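Local coordinates for cytochrome P450 268A2 Cyp268A2 (Mycobacterium marinum, PDB 6BLD), which belongs to the cytochrome P450 family of haem-thiolate proteins and holds a haem together with (3E,5E)-6,10-dimethylundeca-3,5,9-trien-2-one in its interior, at residues T296-L301 with L377-L382. Sequence-based numbering, arbitrary orientation.
Sequences TAVEEL and LARAQL. With HEM (protoporphyrin IX containing Fe), chain B.
Arg-379 reaches from helix 375-392 to Glu-299 on helix 290-305 and holds its carboxylate through NE and NH2, one nitrogen to each oxygen, the polar half of a helix-helix contact whose other half is Val-298 against Leu-382. Followed outward from CB, the arginine first brings its CG past Val-298 CG1, 4.1 Å away, a loose apolar touch. CD then comes to 3.3 Å from Glu-299 OE2, and the chain, extended from CG to NE, delivers NE to that same oxygen at 2.6 Å. Beyond CZ, NH2 donates to Glu-299 OE1 over 3.2 Å in a nearly straight bond (N-H...O 164°). Both oxygens lie at the edge of the guanidinium, OE1 almost exactly in its plane, but the carboxylate is turned 53° against that plane, and both donors come to it from above rather than within it. The bend of Glu-299 at chi2 curls its carboxylate round to meet them. Beside the salt bridge, Leu-382 CD1 packs on Val-298 CG1 at 3.8 Å, and the leucine CB lies near Val-298 CG2; the segment axes pass 10.1 Å apart at closest approach. Leu-382 also touches Thr-265, Thr-268 and Ile-269 of helix 247-278, while Ala-378, one residue before the arginine, sets its CB 3.5 Å from haem CBB. Glu-299 OE1 also hydrogen-bonds to His-361 NE2, and the neighbouring Glu-300 makes the family's ExxR salt bridges with Arg-303 and Arg-356. With two arginine nitrogens and a histidine round one carboxylate, Glu-299 is probably kept ionised, tying helix 290-305 to the haem-flanking helix 375-392 through charge, while the hydrogen bond from its OE1 brings in His-361.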
ATOM      1  N   THR A 296     -19.779  -2.130  -1.671  1.00 21.64           N
ATOM      2  CA  THR A 296     -19.191  -3.460  -1.548  1.00 22.11           C
ATOM      3  C   THR A 296     -18.290  -3.788  -2.731  1.00 21.46           C
ATOM      4  O   THR A 296     -17.364  -4.597  -2.596  1.00 18.55           O
ATOM      5  CB  THR A 296     -20.287  -4.519  -1.413  1.00 23.93           C
ATOM      6  OG1 THR A 296     -20.952  -4.684  -2.672  1.00 25.03           O
ATOM      7  CG2 THR A 296     -21.302  -4.103  -0.358  1.00 25.04           C
ATOM      8  N   ALA A 297     -18.544  -3.182  -3.893  1.00 21.68           N
ATOM      9  CA  ALA A 297     -17.680  -3.410  -5.047  1.00 21.45           C
ATOM     10  C   ALA A 297     -16.280  -2.859  -4.803  1.00 20.72           C
ATOM     11  O   ALA A 297     -15.283  -3.500  -5.158  1.00 17.93           O
ATOM     12  CB  ALA A 297     -18.293  -2.781  -6.297  1.00 19.81           C
ATOM     13  N   VAL A 298     -16.188  -1.673  -4.197  1.00 18.26           N
ATOM     14  CA  VAL A 298     -14.885  -1.093  -3.887  1.00 17.59           C
ATOM     15  C   VAL A 298     -14.140  -1.963  -2.881  1.00 16.99           C
ATOM     16  O   VAL A 298     -12.929  -2.185  -3.007  1.00 16.45           O
ATOM     17  CB  VAL A 298     -15.057   0.353  -3.380  1.00 17.75           C
ATOM     18  CG1 VAL A 298     -13.826   0.810  -2.608  1.00 17.10           C
ATOM     19  CG2 VAL A 298     -15.340   1.289  -4.543  1.00 18.25           C
ATOM     20  N   GLU A 299     -14.854  -2.486  -1.878  1.00 17.17           N
ATOM     21  CA  GLU A 299     -14.206  -3.311  -0.862  1.00 17.33           C
ATOM     22  C   GLU A 299     -13.643  -4.592  -1.465  1.00 17.32           C
ATOM     23  O   GLU A 299     -12.578  -5.066  -1.048  1.00 16.93           O
ATOM     24  CB  GLU A 299     -15.191  -3.635   0.262  1.00 17.41           C
ATOM     25  CG  GLU A 299     -15.484  -2.467   1.185  1.00 17.72           C
ATOM     26  CD  GLU A 299     -14.243  -1.661   1.514  1.00 17.14           C
ATOM     27  OE1 GLU A 299     -13.334  -2.195   2.187  1.00 16.85           O
ATOM     28  OE2 GLU A 299     -14.174  -0.488   1.094  1.00 17.24           O
ATOM     29  N   GLU A 300     -14.340  -5.169  -2.448  1.00 17.78           N
ATOM     30  CA  GLU A 300     -13.832  -6.374  -3.093  1.00 17.76           C
ATOM     31  C   GLU A 300     -12.702  -6.061  -4.064  1.00 17.57           C
ATOM     32  O   GLU A 300     -11.768  -6.858  -4.200  1.00 17.55           O
ATOM     33  CB  GLU A 300     -14.972  -7.109  -3.801  1.00 17.93           C
ATOM     34  CG  GLU A 300     -14.516  -8.311  -4.616  1.00 17.97           C
ATOM     35  CD  GLU A 300     -14.434  -9.586  -3.792  1.00 17.97           C
ATOM     36  OE1 GLU A 300     -14.277 -10.675  -4.384  1.00 18.12           O
ATOM     37  OE2 GLU A 300     -14.522  -9.503  -2.550  1.00 17.99           O
ATOM     38  N   LEU A 301     -12.744  -4.899  -4.717  1.00 17.29           N
ATOM     39  CA  LEU A 301     -11.634  -4.500  -5.578  1.00 16.97           C
ATOM     40  C   LEU A 301     -10.357  -4.310  -4.769  1.00 15.75           C
ATOM     41  O   LEU A 301      -9.257  -4.599  -5.252  1.00 15.49           O
ATOM     42  CB  LEU A 301     -11.986  -3.217  -6.328  1.00 16.75           C
ATOM     43  CG  LEU A 301     -12.991  -3.361  -7.471  1.00 18.41           C
ATOM     44  CD1 LEU A 301     -13.277  -2.011  -8.103  1.00 17.86           C
ATOM     45  CD2 LEU A 301     -12.483  -4.345  -8.512  1.00 18.33           C
ATOM     46  N   LEU A 377     -10.283   8.113   2.184  1.00 17.82           N
ATOM     47  CA  LEU A 377      -9.849   8.833   0.993  1.00 18.14           C
ATOM     48  C   LEU A 377      -9.643   7.884  -0.180  1.00 17.96           C
ATOM     49  O   LEU A 377     -10.009   8.204  -1.317  1.00 18.79           O
ATOM     50  CB  LEU A 377      -8.566   9.606   1.290  1.00 18.58           C
ATOM     51  CG  LEU A 377      -7.981  10.419   0.135  1.00 19.24           C
ATOM     52  CD1 LEU A 377      -8.789  11.690  -0.075  1.00 20.47           C
ATOM     53  CD2 LEU A 377      -6.521  10.741   0.401  1.00 18.96           C
ATOM     54  N   ALA A 378      -9.055   6.713   0.075  1.00 17.09           N
ATOM     55  CA  ALA A 378      -8.863   5.739  -0.992  1.00 16.92           C
ATOM     56  C   ALA A 378     -10.196   5.277  -1.563  1.00 17.57           C
ATOM     57  O   ALA A 378     -10.363   5.201  -2.786  1.00 17.46           O
ATOM     58  CB  ALA A 378      -8.061   4.547  -0.478  1.00 16.00           C
ATOM     59  N   ARG A 379     -11.160   4.968  -0.689  1.00 17.56           N
ATOM     60  CA  ARG A 379     -12.469   4.520  -1.154  1.00 17.81           C
ATOM     61  C   ARG A 379     -13.153   5.589  -1.995  1.00 18.29           C
ATOM     62  O   ARG A 379     -13.794   5.277  -3.004  1.00 18.83           O
ATOM     63  CB  ARG A 379     -13.343   4.135   0.038  1.00 18.00           C
ATOM     64  CG  ARG A 379     -12.846   2.919   0.800  1.00 17.76           C
ATOM     65  CD  ARG A 379     -13.679   2.660   2.044  1.00 18.38           C
ATOM     66  NE  ARG A 379     -13.339   1.382   2.661  1.00 18.03           N
ATOM     67  CZ  ARG A 379     -12.952   1.238   3.924  1.00 18.22           C
ATOM     68  NH1 ARG A 379     -12.859   2.295   4.719  1.00 18.51           N
ATOM     69  NH2 ARG A 379     -12.660   0.031   4.394  1.00 17.27           N
ATOM     70  N   ALA A 380     -13.024   6.857  -1.595  1.00 18.47           N
ATOM     71  CA  ALA A 380     -13.619   7.936  -2.379  1.00 19.43           C
ATOM     72  C   ALA A 380     -12.981   8.032  -3.758  1.00 19.21           C
ATOM     73  O   ALA A 380     -13.661   8.333  -4.746  1.00 19.70           O
ATOM     74  CB  ALA A 380     -13.489   9.263  -1.630  1.00 19.82           C
ATOM     75  N   GLN A 381     -11.674   7.774  -3.847  1.00 18.35           N
ATOM     76  CA  GLN A 381     -10.999   7.823  -5.141  1.00 18.45           C
ATOM     77  C   GLN A 381     -11.449   6.682  -6.047  1.00 18.75           C
ATOM     78  O   GLN A 381     -11.666   6.886  -7.248  1.00 19.36           O
ATOM     79  CB  GLN A 381      -9.484   7.785  -4.943  1.00 17.61           C
ATOM     80  CG  GLN A 381      -8.914   9.029  -4.288  1.00 17.74           C
ATOM     81  CD  GLN A 381      -7.401   9.032  -4.282  1.00 17.37           C
ATOM     82  OE1 GLN A 381      -6.763   8.832  -5.315  1.00 17.26           O
ATOM     83  NE2 GLN A 381      -6.816   9.256  -3.111  1.00 16.92           N
ATOM     84  N   LEU A 382     -11.600   5.477  -5.486  1.00 18.36           N
ATOM     85  CA  LEU A 382     -11.993   4.323  -6.290  1.00 18.81           C
ATOM     86  C   LEU A 382     -13.437   4.434  -6.754  1.00 19.41           C
ATOM     87  O   LEU A 382     -13.763   4.043  -7.878  1.00 19.55           O
ATOM     88  CB  LEU A 382     -11.779   3.029  -5.507  1.00 18.71           C
ATOM     89  CG  LEU A 382     -10.391   2.859  -4.890  1.00 18.25           C
ATOM     90  CD1 LEU A 382     -10.383   1.753  -3.845  1.00 16.01           C
ATOM     91  CD2 LEU A 382      -9.355   2.610  -5.978  1.00 16.28           C
TER
HETATM   92  CHA HEM B 501      -1.203   2.504   6.578  1.00 15.32           C
HETATM   93  CHB HEM B 501      -1.824   6.627   4.091  1.00 17.85           C
HETATM   94  CHC HEM B 501      -4.344   4.211   0.714  1.00 18.15           C
HETATM   95  CHD HEM B 501      -2.941   0.039   2.785  1.00 16.18           C
HETATM   96  C1A HEM B 501      -1.157   3.833   6.211  1.00 15.96           C
HETATM   97  C2A HEM B 501      -0.522   4.908   6.948  1.00 15.91           C
HETATM   98  C3A HEM B 501      -0.695   6.041   6.265  1.00 16.82           C
HETATM   99  C4A HEM B 501      -1.442   5.731   5.063  1.00 17.04           C
HETATM  100  CMA HEM B 501      -0.186   7.439   6.681  1.00 16.78           C
HETATM  101  CAA HEM B 501       0.214   4.764   8.297  1.00 15.36           C
HETATM  102  CBA HEM B 501      -0.820   4.777   9.418  1.00 14.90           C
HETATM  103  CGA HEM B 501      -0.163   4.453  10.734  1.00 14.65           C
HETATM  104  O1A HEM B 501      -0.767   4.754  11.796  1.00 14.60           O
HETATM  105  O2A HEM B 501       0.968   3.900  10.723  1.00 14.41           O
HETATM  106  C1B HEM B 501      -2.613   6.349   2.997  1.00 18.06           C
HETATM  107  C2B HEM B 501      -3.188   7.326   2.101  1.00 18.76           C
HETATM  108  C3B HEM B 501      -3.889   6.686   1.167  1.00 19.08           C
HETATM  109  C4B HEM B 501      -3.783   5.254   1.428  1.00 18.16           C
HETATM  110  CMB HEM B 501      -3.031   8.859   2.205  1.00 18.98           C
HETATM  111  CAB HEM B 501      -4.641   7.429   0.039  1.00 20.16           C
HETATM  112  CBB HEM B 501      -5.438   6.810  -0.832  1.00 20.97           C
HETATM  113  C1C HEM B 501      -4.190   2.863   0.983  1.00 17.57           C
HETATM  114  C2C HEM B 501      -4.790   1.765   0.247  1.00 17.80           C
HETATM  115  C3C HEM B 501      -4.388   0.615   0.823  1.00 17.49           C
HETATM  116  C4C HEM B 501      -3.540   0.951   1.944  1.00 16.79           C
HETATM  117  CMC HEM B 501      -5.702   1.958  -0.988  1.00 17.95           C
HETATM  118  CAC HEM B 501      -4.723  -0.853   0.470  1.00 17.88           C
HETATM  119  CBC HEM B 501      -5.679  -1.210  -0.393  1.00 19.27           C
HETATM  120  C1D HEM B 501      -2.364   0.327   4.002  1.00 15.61           C
HETATM  121  C2D HEM B 501      -1.862  -0.632   4.963  1.00 14.45           C
HETATM  122  C3D HEM B 501      -1.379   0.044   6.011  1.00 14.23           C
HETATM  123  C4D HEM B 501      -1.561   1.461   5.752  1.00 15.10           C
HETATM  124  CMD HEM B 501      -1.886  -2.166   4.786  1.00 13.82           C
HETATM  125  CAD HEM B 501      -0.746  -0.570   7.281  1.00 13.19           C
HETATM  126  CBD HEM B 501      -1.857  -1.069   8.201  1.00 13.27           C
HETATM  127  CGD HEM B 501      -1.283  -1.728   9.429  1.00 14.07           C
HETATM  128  O1D HEM B 501      -2.078  -2.240  10.260  1.00 15.33           O
HETATM  129  O2D HEM B 501      -0.034  -1.746   9.580  1.00 12.84           O
HETATM  130  NA  HEM B 501      -1.708   4.374   5.064  1.00 17.15           N
HETATM  131  NB  HEM B 501      -2.997   5.096   2.556  1.00 18.41           N
HETATM  132  NC  HEM B 501      -3.437   2.327   2.011  1.00 17.67           N
HETATM  133  ND  HEM B 501      -2.165   1.592   4.517  1.00 16.35           N
HETATM  134 FE   HEM B 501      -2.784   3.345   3.655  1.00 17.15          FE